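Local coordinates for protein starch synthase I (Hordeum vulgare, PDB 4HLN) that belongs to the plant starch synthases and has the two-domain architecture of the GT-B glycosyltransferases, at residues R160-M165 with L253-Y258; V198-E203 with C247-I252; M460-L465 with V470-L475. One frame throughout, in Å; residues are numbered along the deposited sequence.

Contact 1 (R160-M165 with L253-Y258); sequences RVMVVM and LELGGY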
loop_
_atom_site.group_PDB
_atom_site.type_symbol
_atom_site.label_atom_id
_atom_site.label_comp_id
_atom_site.label_asym_id
_atom_site.label_seq_id
_atom_site.Cartn_x
_atom_site.Cartn_y
_atom_site.Cartn_z
ATOM N N ARG A 160 16.771 -12.266 8.320
ATOM C CA ARG A 160 16.829 -13.304 7.313
ATOM C C ARG A 160 15.471 -13.287 6.622
ATOM O O ARG A 160 14.459 -13.532 7.259
ATOM C CB ARG A 160 17.086 -14.664 7.951
ATOM C CG ARG A 160 17.822 -15.598 7.008
ATOM C CD ARG A 160 17.643 -17.038 7.405
ATOM N NE ARG A 160 18.279 -17.913 6.434
ATOM C CZ ARG A 160 18.348 -19.228 6.571
ATOM N NH1 ARG A 160 18.950 -19.975 5.651
ATOM N NH2 ARG A 160 17.819 -19.787 7.644
ATOM N N VAL A 161 15.445 -12.974 5.333
ATOM C CA VAL A 161 14.185 -12.639 4.667
ATOM C C VAL A 161 13.926 -13.522 3.455
ATOM O O VAL A 161 14.747 -13.601 2.533
ATOM C CB VAL A 161 14.134 -11.133 4.237
ATOM C CG1 VAL A 161 12.826 -10.813 3.499
ATOM C CG2 VAL A 161 14.322 -10.214 5.441
ATOM N N MET A 162 12.778 -14.187 3.465
ATOM C CA MET A 162 12.373 -15.012 2.337
ATOM C C MET A 162 11.144 -14.411 1.662
ATOM O O MET A 162 10.269 -13.876 2.334
ATOM C CB MET A 162 12.091 -16.444 2.801
ATOM C CG MET A 162 11.581 -17.375 1.692
ATOM S SD MET A 162 11.281 -19.101 2.189
ATOM C CE MET A 162 12.876 -19.540 2.859
ATOM N N VAL A 163 11.083 -14.473 0.337
ATOM C CA VAL A 163 9.828 -14.165 -0.344
ATOM C C VAL A 163 9.421 -15.310 -1.231
ATOM O O VAL A 163 10.175 -15.705 -2.123
ATOM C CB VAL A 163 9.914 -12.947 -1.242
ATOM C CG1 VAL A 163 8.539 -12.699 -1.867
ATOM C CG2 VAL A 163 10.395 -11.748 -0.467
ATOM N N VAL A 164 8.215 -15.819 -0.992
ATOM C CA VAL A 164 7.673 -16.957 -1.735
ATOM C C VAL A 164 6.580 -16.489 -2.694
ATOM O O VAL A 164 5.659 -15.786 -2.291
ATOM C CB VAL A 164 7.087 -18.003 -0.778
ATOM C CG1 VAL A 164 6.599 -19.238 -1.537
ATOM C CG2 VAL A 164 8.110 -18.378 0.241
ATOM N N MET A 165 6.705 -16.898 -3.954
ATOM C CA MET A 165 5.878 -16.429 -5.066
ATOM C C MET A 165 5.692 -17.543 -6.057
ATOM O O MET A 165 6.468 -18.490 -6.094
ATOM C CB MET A 165 6.608 -15.365 -5.866
ATOM C CG MET A 165 6.588 -13.995 -5.322
ATOM S SD MET A 165 8.075 -13.251 -5.994
ATOM C CE MET A 165 9.255 -14.453 -5.368
ATOM N N LEU A 253 13.789 -26.129 2.805
ATOM C CA LEU A 253 14.818 -25.564 1.940
ATOM C C LEU A 253 16.098 -25.222 2.711
ATOM O O LEU A 253 16.100 -24.338 3.572
ATOM C CB LEU A 253 14.282 -24.350 1.180
ATOM C CG LEU A 253 13.151 -24.678 0.196
ATOM C CD1 LEU A 253 12.763 -23.469 -0.613
ATOM C CD2 LEU A 253 13.550 -25.803 -0.736
ATOM N N GLU A 254 17.189 -25.923 2.412
ATOM C CA GLU A 254 18.466 -25.596 3.058
ATOM C C GLU A 254 19.230 -24.476 2.351
ATOM O O GLU A 254 20.274 -24.705 1.747
ATOM C CB GLU A 254 19.352 -26.830 3.227
ATOM C CG GLU A 254 18.687 -27.957 3.981
ATOM C CD GLU A 254 19.670 -28.854 4.701
ATOM O OE1 GLU A 254 19.264 -29.487 5.704
ATOM O OE2 GLU A 254 20.846 -28.925 4.274
ATOM N N LEU A 255 18.701 -23.263 2.454
ATOM C CA LEU A 255 19.310 -22.083 1.862
ATOM C C LEU A 255 20.570 -21.663 2.606
ATOM O O LEU A 255 20.552 -21.463 3.832
ATOM C CB LEU A 255 18.295 -20.951 1.864
ATOM C CG LEU A 255 17.012 -21.456 1.186
ATOM C CD1 LEU A 255 15.842 -20.494 1.373
ATOM C CD2 LEU A 255 17.260 -21.764 -0.299
ATOM N N GLY A 256 21.667 -21.531 1.861
ATOM C CA GLY A 256 22.962 -21.233 2.456
ATOM C C GLY A 256 23.369 -22.288 3.487
ATOM O O GLY A 256 24.076 -21.974 4.453
ATOM N N GLY A 257 22.914 -23.533 3.297
ATOM C CA GLY A 257 23.201 -24.590 4.249
ATOM C C GLY A 257 22.193 -24.934 5.347
ATOM O O GLY A 257 22.155 -26.084 5.784
ATOM N N TYR A 258 21.391 -23.973 5.806
ATOM C CA TYR A 258 20.426 -24.259 6.880
ATOM C C TYR A 258 19.008 -23.750 6.600
ATOM O O TYR A 258 18.825 -22.678 6.038
ATOM C CB TYR A 258 20.916 -23.690 8.217
ATOM C CG TYR A 258 21.150 -22.203 8.168
ATOM C CD1 TYR A 258 20.355 -21.329 8.907
ATOM C CD2 TYR A 258 22.164 -21.665 7.369
ATOM C CE1 TYR A 258 20.562 -19.958 8.861
ATOM C CE2 TYR A 258 22.380 -20.297 7.309
ATOM C CZ TYR A 258 21.574 -19.441 8.055
ATOM O OH TYR A 258 21.775 -18.065 8.000
#
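M162 and L255 are the nearest backbone pair, with their CA atoms 9.9 Å apart, and side chains of strand 160-166 bridge to side chains and carbonyls of the loop after helix 235-252. The strand belongs to the mixed sheet of a Rossmann-like domain, and the loop leads from that helix towards strand 264-269. An inverse gamma turn centred on E254 and two glycines, G256 and G257, bend the loop round. R160 does most of the work. Its CG is anti to the backbone N (chi1 -151°) and the chain stays extended as far as NE, which carries the guanidinium out to the loop. There it lies flat on one face of the Y258 ring, with the planes 23° apart. CZ is 3.7 Å from the Y258 ring centroid, a cation-pi contact. NH1 sits above the middle of the ring. The same NH1 gives a nearly straight hydrogen bond to the Y258 backbone O, at 2.7 Å and 171°. One residue therefore offers R160 both an aromatic face and a carbonyl: the Y258 CG stands between its backbone N and carbonyl carbon, which leaves both turned to R160. The L255 O also lies at the guanidinium edge, but its angle to NH1 is too poor for a hydrogen bond. NH2 has its own partner, the backbone O of I259. These bonds and the stack fix the rotation of the guanidinium. Two residues along the strand, the contact turns apolar. M162 and L255 are buried, and their side chains cross at about a right angle. V211 of strand 208-214 and Y260 also touch M162. The M162 chain bends at its last torsion, and its CE reaches L255 CD1 at 3.5 Å.

Contact 2 (V198-E203 with C247-I252); sequences VTFFHE and CEAPLI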
loop_
_atom_site.group_PDB
_atom_site.type_symbol
_atom_site.label_atom_id
_atom_site.label_comp_id
_atom_site.label_asym_id
_atom_site.label_seq_id
_atom_site.Cartn_x
_atom_site.Cartn_y
_atom_site.Cartn_z
ATOM N N VAL A 198 4.347 -29.477 -6.482
ATOM C CA VAL A 198 5.028 -28.240 -6.818
ATOM C C VAL A 198 6.529 -28.436 -6.582
ATOM O O VAL A 198 6.938 -29.336 -5.837
ATOM C CB VAL A 198 4.502 -27.050 -5.976
ATOM C CG1 VAL A 198 2.997 -26.888 -6.168
ATOM C CG2 VAL A 198 4.800 -27.271 -4.509
ATOM N N THR A 199 7.351 -27.614 -7.230
ATOM C CA THR A 199 8.787 -27.651 -6.995
ATOM C C THR A 199 9.266 -26.248 -6.648
ATOM O O THR A 199 8.541 -25.278 -6.828
ATOM C CB THR A 199 9.567 -28.210 -8.199
ATOM O OG1 THR A 199 9.344 -27.373 -9.336
ATOM C CG2 THR A 199 9.113 -29.635 -8.524
ATOM N N PHE A 200 10.479 -26.138 -6.127
ATOM C CA PHE A 200 10.959 -24.853 -5.662
ATOM C C PHE A 200 12.187 -24.427 -6.428
ATOM O O PHE A 200 13.146 -25.196 -6.571
ATOM C CB PHE A 200 11.300 -24.908 -4.172
ATOM C CG PHE A 200 10.132 -25.212 -3.289
ATOM C CD1 PHE A 200 9.458 -24.190 -2.629
ATOM C CD2 PHE A 200 9.712 -26.519 -3.097
ATOM C CE1 PHE A 200 8.385 -24.462 -1.799
ATOM C CE2 PHE A 200 8.631 -26.804 -2.267
ATOM C CZ PHE A 200 7.968 -25.773 -1.618
ATOM N N PHE A 201 12.147 -23.189 -6.910
ATOM C CA PHE A 201 13.290 -22.552 -7.538
ATOM C C PHE A 201 13.713 -21.426 -6.627
ATOM O O PHE A 201 12.910 -20.945 -5.834
ATOM C CB PHE A 201 12.926 -22.057 -8.938
ATOM C CG PHE A 201 12.714 -23.171 -9.915
ATOM C CD1 PHE A 201 11.634 -24.034 -9.776
ATOM C CD2 PHE A 201 13.612 -23.386 -10.951
ATOM C CE1 PHE A 201 11.439 -25.092 -10.664
ATOM C CE2 PHE A 201 13.435 -24.441 -11.845
ATOM C CZ PHE A 201 12.344 -25.301 -11.699
ATOM N N HIS A 202 14.972 -21.021 -6.698
ATOM C CA HIS A 202 15.458 -20.057 -5.724
ATOM C C HIS A 202 16.519 -19.125 -6.256
ATOM O O HIS A 202 17.372 -19.517 -7.027
ATOM C CB HIS A 202 15.996 -20.759 -4.465
ATOM C CG HIS A 202 16.835 -19.871 -3.602
ATOM N ND1 HIS A 202 18.204 -20.000 -3.508
ATOM C CD2 HIS A 202 16.504 -18.808 -2.828
ATOM C CE1 HIS A 202 18.679 -19.065 -2.701
ATOM N NE2 HIS A 202 17.670 -18.330 -2.274
ATOM N N GLU A 203 16.460 -17.876 -5.822
ATOM C CA GLU A 203 17.548 -16.968 -6.084
ATOM C C GLU A 203 17.839 -16.063 -4.888
ATOM O O GLU A 203 16.931 -15.538 -4.223
ATOM C CB GLU A 203 17.294 -16.146 -7.346
ATOM C CG GLU A 203 18.468 -15.228 -7.686
ATOM C CD GLU A 203 18.162 -14.184 -8.755
ATOM O OE1 GLU A 203 17.051 -14.211 -9.339
ATOM O OE2 GLU A 203 19.046 -13.330 -9.003
ATOM N N CYS A 247 4.170 -22.900 3.434
ATOM C CA CYS A 247 4.283 -23.487 4.766
ATOM C C CYS A 247 5.425 -24.500 4.843
ATOM O O CYS A 247 6.057 -24.664 5.878
ATOM C CB CYS A 247 2.960 -24.121 5.183
ATOM S SG CYS A 247 1.695 -22.888 5.555
ATOM N N GLU A 248 5.708 -25.152 3.727
ATOM C CA GLU A 248 6.809 -26.103 3.669
ATOM C C GLU A 248 8.198 -25.484 3.510
ATOM O O GLU A 248 9.181 -26.012 4.028
ATOM C CB GLU A 248 6.558 -27.111 2.552
ATOM C CG GLU A 248 5.476 -28.095 2.929
ATOM C CD GLU A 248 5.861 -28.892 4.173
ATOM O OE1 GLU A 248 6.920 -29.566 4.127
ATOM O OE2 GLU A 248 5.124 -28.838 5.189
ATOM N N ALA A 249 8.279 -24.371 2.797
ATOM C CA ALA A 249 9.579 -23.828 2.426
ATOM C C ALA A 249 10.533 -23.651 3.619
ATOM O O ALA A 249 11.695 -24.073 3.564
ATOM C CB ALA A 249 9.415 -22.526 1.645
ATOM N N PRO A 250 10.044 -23.035 4.703
ATOM C CA PRO A 250 10.894 -22.774 5.880
ATOM C C PRO A 250 11.331 -24.052 6.596
ATOM O O PRO A 250 12.286 -24.046 7.371
ATOM C CB PRO A 250 9.986 -21.938 6.795
ATOM C CG PRO A 250 8.935 -21.387 5.896
ATOM C CD PRO A 250 8.706 -22.442 4.846
ATOM N N LEU A 251 10.634 -25.144 6.324
ATOM C CA LEU A 251 10.955 -26.416 6.940
ATOM C C LEU A 251 11.878 -27.289 6.092
ATOM O O LEU A 251 12.527 -28.178 6.628
ATOM C CB LEU A 251 9.686 -27.197 7.223
ATOM C CG LEU A 251 8.616 -26.507 8.066
ATOM C CD1 LEU A 251 7.293 -27.297 8.063
ATOM C CD2 LEU A 251 9.103 -26.293 9.470
ATOM N N ILE A 252 11.951 -27.056 4.783
ATOM C CA ILE A 252 12.695 -27.989 3.939
ATOM C C ILE A 252 13.776 -27.438 3.031
ATOM O O ILE A 252 14.593 -28.209 2.519
ATOM C CB ILE A 252 11.779 -28.855 3.061
ATOM C CG1 ILE A 252 11.060 -27.998 2.016
ATOM C CG2 ILE A 252 10.821 -29.687 3.925
ATOM C CD1 ILE A 252 10.403 -28.831 0.959
#
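F200 has the most surface buried here, and its ring fits against A249 and I252 of helix 235-252. The CA atoms of F200 and A249 are 8.3 Å apart. F200 points toward the helix from strand 195-205. Its CG is anti to the carbonyl carbon (chi1 -62°), and the far end of the ring does the touching. CE1 of F200 approaches A249 CB at 4.1 Å. At the other epsilon carbon, CE2 of F200 meets I252 CD1 at 4.2 Å; both methyl groups lie on the same side of the ring plane and come up obliquely. The small A249 and the longer arm of I252 thus take one epsilon carbon each. No hydrogen bond crosses between the segments, and the contact is wholly apolar. V211 of the adjoining strand 208-214 touches F200 as well. The helix is kinked here. P250 has no N-H to give, and the N of L251 bonds to E248 O, three residues back. I252 still bonds back through its N to A249 O. Helix 235-252 thus covers the antiparallel part of the mixed sheet, in an alpha/beta domain whose parallel strands and flanking helices are Rossmann-like.

Contact 3 (M460-L465 with V470-L475); sequences MAIPDL and VQFVML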
loop_
_atom_site.group_PDB
_atom_site.type_symbol
_atom_site.label_atom_id
_atom_site.label_comp_id
_atom_site.label_asym_id
_atom_site.label_seq_id
_atom_site.Cartn_x
_atom_site.Cartn_y
_atom_site.Cartn_z
ATOM N N MET A 460 -15.413 18.437 -10.400
ATOM C CA MET A 460 -16.617 19.067 -9.860
ATOM C C MET A 460 -16.299 20.281 -8.996
ATOM O O MET A 460 -17.084 21.229 -8.934
ATOM C CB MET A 460 -17.450 18.066 -9.042
ATOM C CG MET A 460 -17.726 16.721 -9.723
ATOM S SD MET A 460 -18.565 16.796 -11.327
ATOM C CE MET A 460 -18.532 15.070 -11.829
ATOM N N ALA A 461 -15.152 20.258 -8.326
ATOM C CA ALA A 461 -14.805 21.343 -7.412
ATOM C C ALA A 461 -14.140 22.522 -8.113
ATOM O O ALA A 461 -14.171 23.644 -7.611
ATOM C CB ALA A 461 -13.929 20.836 -6.294
ATOM N N ILE A 462 -13.543 22.269 -9.272
ATOM C CA ILE A 462 -12.808 23.310 -9.989
ATOM C C ILE A 462 -13.579 24.627 -10.087
ATOM O O ILE A 462 -13.094 25.667 -9.647
ATOM C CB ILE A 462 -12.376 22.843 -11.400
ATOM C CG1 ILE A 462 -11.069 22.062 -11.319
ATOM C CG2 ILE A 462 -12.179 24.031 -12.322
ATOM C CD1 ILE A 462 -9.886 22.913 -10.906
ATOM N N PRO A 463 -14.788 24.588 -10.661
ATOM C CA PRO A 463 -15.521 25.841 -10.866
ATOM C C PRO A 463 -15.679 26.637 -9.570
ATOM O O PRO A 463 -15.401 27.831 -9.528
ATOM C CB PRO A 463 -16.877 25.359 -11.378
ATOM C CG PRO A 463 -16.559 24.044 -12.046
ATOM C CD PRO A 463 -15.539 23.421 -11.153
ATOM N N ASP A 464 -16.106 25.964 -8.516
ATOM C CA ASP A 464 -16.274 26.603 -7.223
ATOM C C ASP A 464 -14.925 27.082 -6.684
ATOM O O ASP A 464 -14.852 27.992 -5.855
ATOM C CB ASP A 464 -16.908 25.605 -6.255
ATOM C CG ASP A 464 -17.799 26.270 -5.232
ATOM O OD1 ASP A 464 -17.540 27.442 -4.882
ATOM O OD2 ASP A 464 -18.762 25.615 -4.778
ATOM N N LEU A 465 -13.857 26.466 -7.175
ATOM C CA LEU A 465 -12.512 26.702 -6.656
ATOM C C LEU A 465 -11.843 27.913 -7.295
ATOM O O LEU A 465 -11.093 28.635 -6.634
ATOM C CB LEU A 465 -11.654 25.446 -6.854
ATOM C CG LEU A 465 -10.278 25.309 -6.183
ATOM C CD1 LEU A 465 -9.169 25.853 -7.062
ATOM C CD2 LEU A 465 -10.246 25.956 -4.800
ATOM N N VAL A 470 -6.384 31.775 -6.630
ATOM C CA VAL A 470 -5.438 30.677 -6.518
ATOM C C VAL A 470 -5.005 30.241 -7.902
ATOM O O VAL A 470 -5.672 30.530 -8.904
ATOM C CB VAL A 470 -6.049 29.439 -5.819
ATOM C CG1 VAL A 470 -6.537 29.789 -4.436
ATOM C CG2 VAL A 470 -7.177 28.851 -6.654
ATOM N N GLN A 471 -3.880 29.540 -7.948
ATOM C CA GLN A 471 -3.453 28.878 -9.167
ATOM C C GLN A 471 -3.465 27.363 -8.931
ATOM O O GLN A 471 -3.253 26.886 -7.817
ATOM C CB GLN A 471 -2.073 29.368 -9.591
ATOM C CG GLN A 471 -1.874 30.860 -9.379
ATOM C CD GLN A 471 -0.541 31.338 -9.894
ATOM O OE1 GLN A 471 0.480 30.657 -9.741
ATOM N NE2 GLN A 471 -0.537 32.506 -10.528
ATOM N N PHE A 472 -3.735 26.608 -9.982
ATOM C CA PHE A 472 -3.894 25.177 -9.847
ATOM C C PHE A 472 -3.314 24.478 -11.057
ATOM O O PHE A 472 -3.766 24.671 -12.178
ATOM C CB PHE A 472 -5.370 24.816 -9.706
ATOM C CG PHE A 472 -5.607 23.352 -9.592
ATOM C CD1 PHE A 472 -5.745 22.753 -8.352
ATOM C CD2 PHE A 472 -5.663 22.557 -10.722
ATOM C CE1 PHE A 472 -5.951 21.384 -8.241
ATOM C CE2 PHE A 472 -5.867 21.187 -10.615
ATOM C CZ PHE A 472 -6.010 20.605 -9.372
ATOM N N VAL A 473 -2.305 23.657 -10.834
ATOM C CA VAL A 473 -1.741 22.903 -11.931
ATOM C C VAL A 473 -1.900 21.425 -11.650
ATOM O O VAL A 473 -1.611 20.946 -10.550
ATOM C CB VAL A 473 -0.253 23.222 -12.149
ATOM C CG1 VAL A 473 0.525 23.125 -10.829
ATOM C CG2 VAL A 473 0.335 22.282 -13.196
ATOM N N MET A 474 -2.385 20.692 -12.635
ATOM C CA MET A 474 -2.384 19.259 -12.486
ATOM C C MET A 474 -1.629 18.656 -13.654
ATOM O O MET A 474 -1.711 19.140 -14.778
ATOM C CB MET A 474 -3.803 18.702 -12.328
ATOM C CG MET A 474 -4.690 18.864 -13.534
ATOM S SD MET A 474 -6.415 18.484 -13.153
ATOM C CE MET A 474 -6.333 16.746 -12.735
ATOM N N LEU A 475 -0.848 17.632 -13.354
ATOM C CA LEU A 475 -0.089 16.914 -14.352
ATOM C C LEU A 475 -0.530 15.471 -14.286
ATOM O O LEU A 475 -0.572 14.872 -13.206
ATOM C CB LEU A 475 1.411 17.008 -14.040
ATOM C CG LEU A 475 2.273 15.824 -14.497
ATOM C CD1 LEU A 475 2.582 15.935 -15.964
ATOM C CD2 LEU A 475 3.559 15.728 -13.708
#
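I462 of helix 455-466 reaches the ring of F472 on strand 471-476 with the end of its side chain. CB is still 6.8 Å from F472 CD2 and meets nothing of the strand. CG1 shortens the gap but does not touch either. CD1 makes the contact, 4.2 Å from F472 CD2, over one face of the ring and towards its rim. The CG2 branch does not approach the strand segment. W485 and T489 of helix 480-492 also pack on I462. The edge of the F472 ring is met by M474 SD from its own strand. One turn further along the helix, L465 makes the second contact. Its CG is anti to the backbone N (chi1 -169°), and CD1 reaches V470 CG2 at 3.6 Å. These two side chains cross at about a right angle. The backbones come closer here, with 8.1 Å between the CA atoms of L465 and V470 against 9.1 Å for I462 and F472. All four residues are buried, and no hydrogen bond joins the segments. I587 of helix 576-592 touches V470; that helix also carries T585 and T589 of the glycan pocket. A short turn links helix and strand, as in a beta-alpha-beta crossover. Strand 442-446, helix 455-466 and strand 471-476 form this unit in the parallel sheet of a Rossmann-like domain.

How the contacts relate
Contacts 1 and 2 are neighbours, with centres about 8 Å apart, and they touch. Both reach the mixed sheet that holds strands 160-166 and 195-205. Helix 235-252 and the loop after it supply their second segments. Both segments of contact 2 fall between those of contact 1 in the sequence. Together they form one continuous packed region. Contact 3 comes later in the chain and lies across the chain's centre from the other two. Its centre is about 51 Å from that of contact 1 and about 53 Å from that of contact 2. It belongs to the separate six-stranded parallel sheet. The contacts thus sample both halves of a GT-B fold, which the C147-C527 disulfide also ties together.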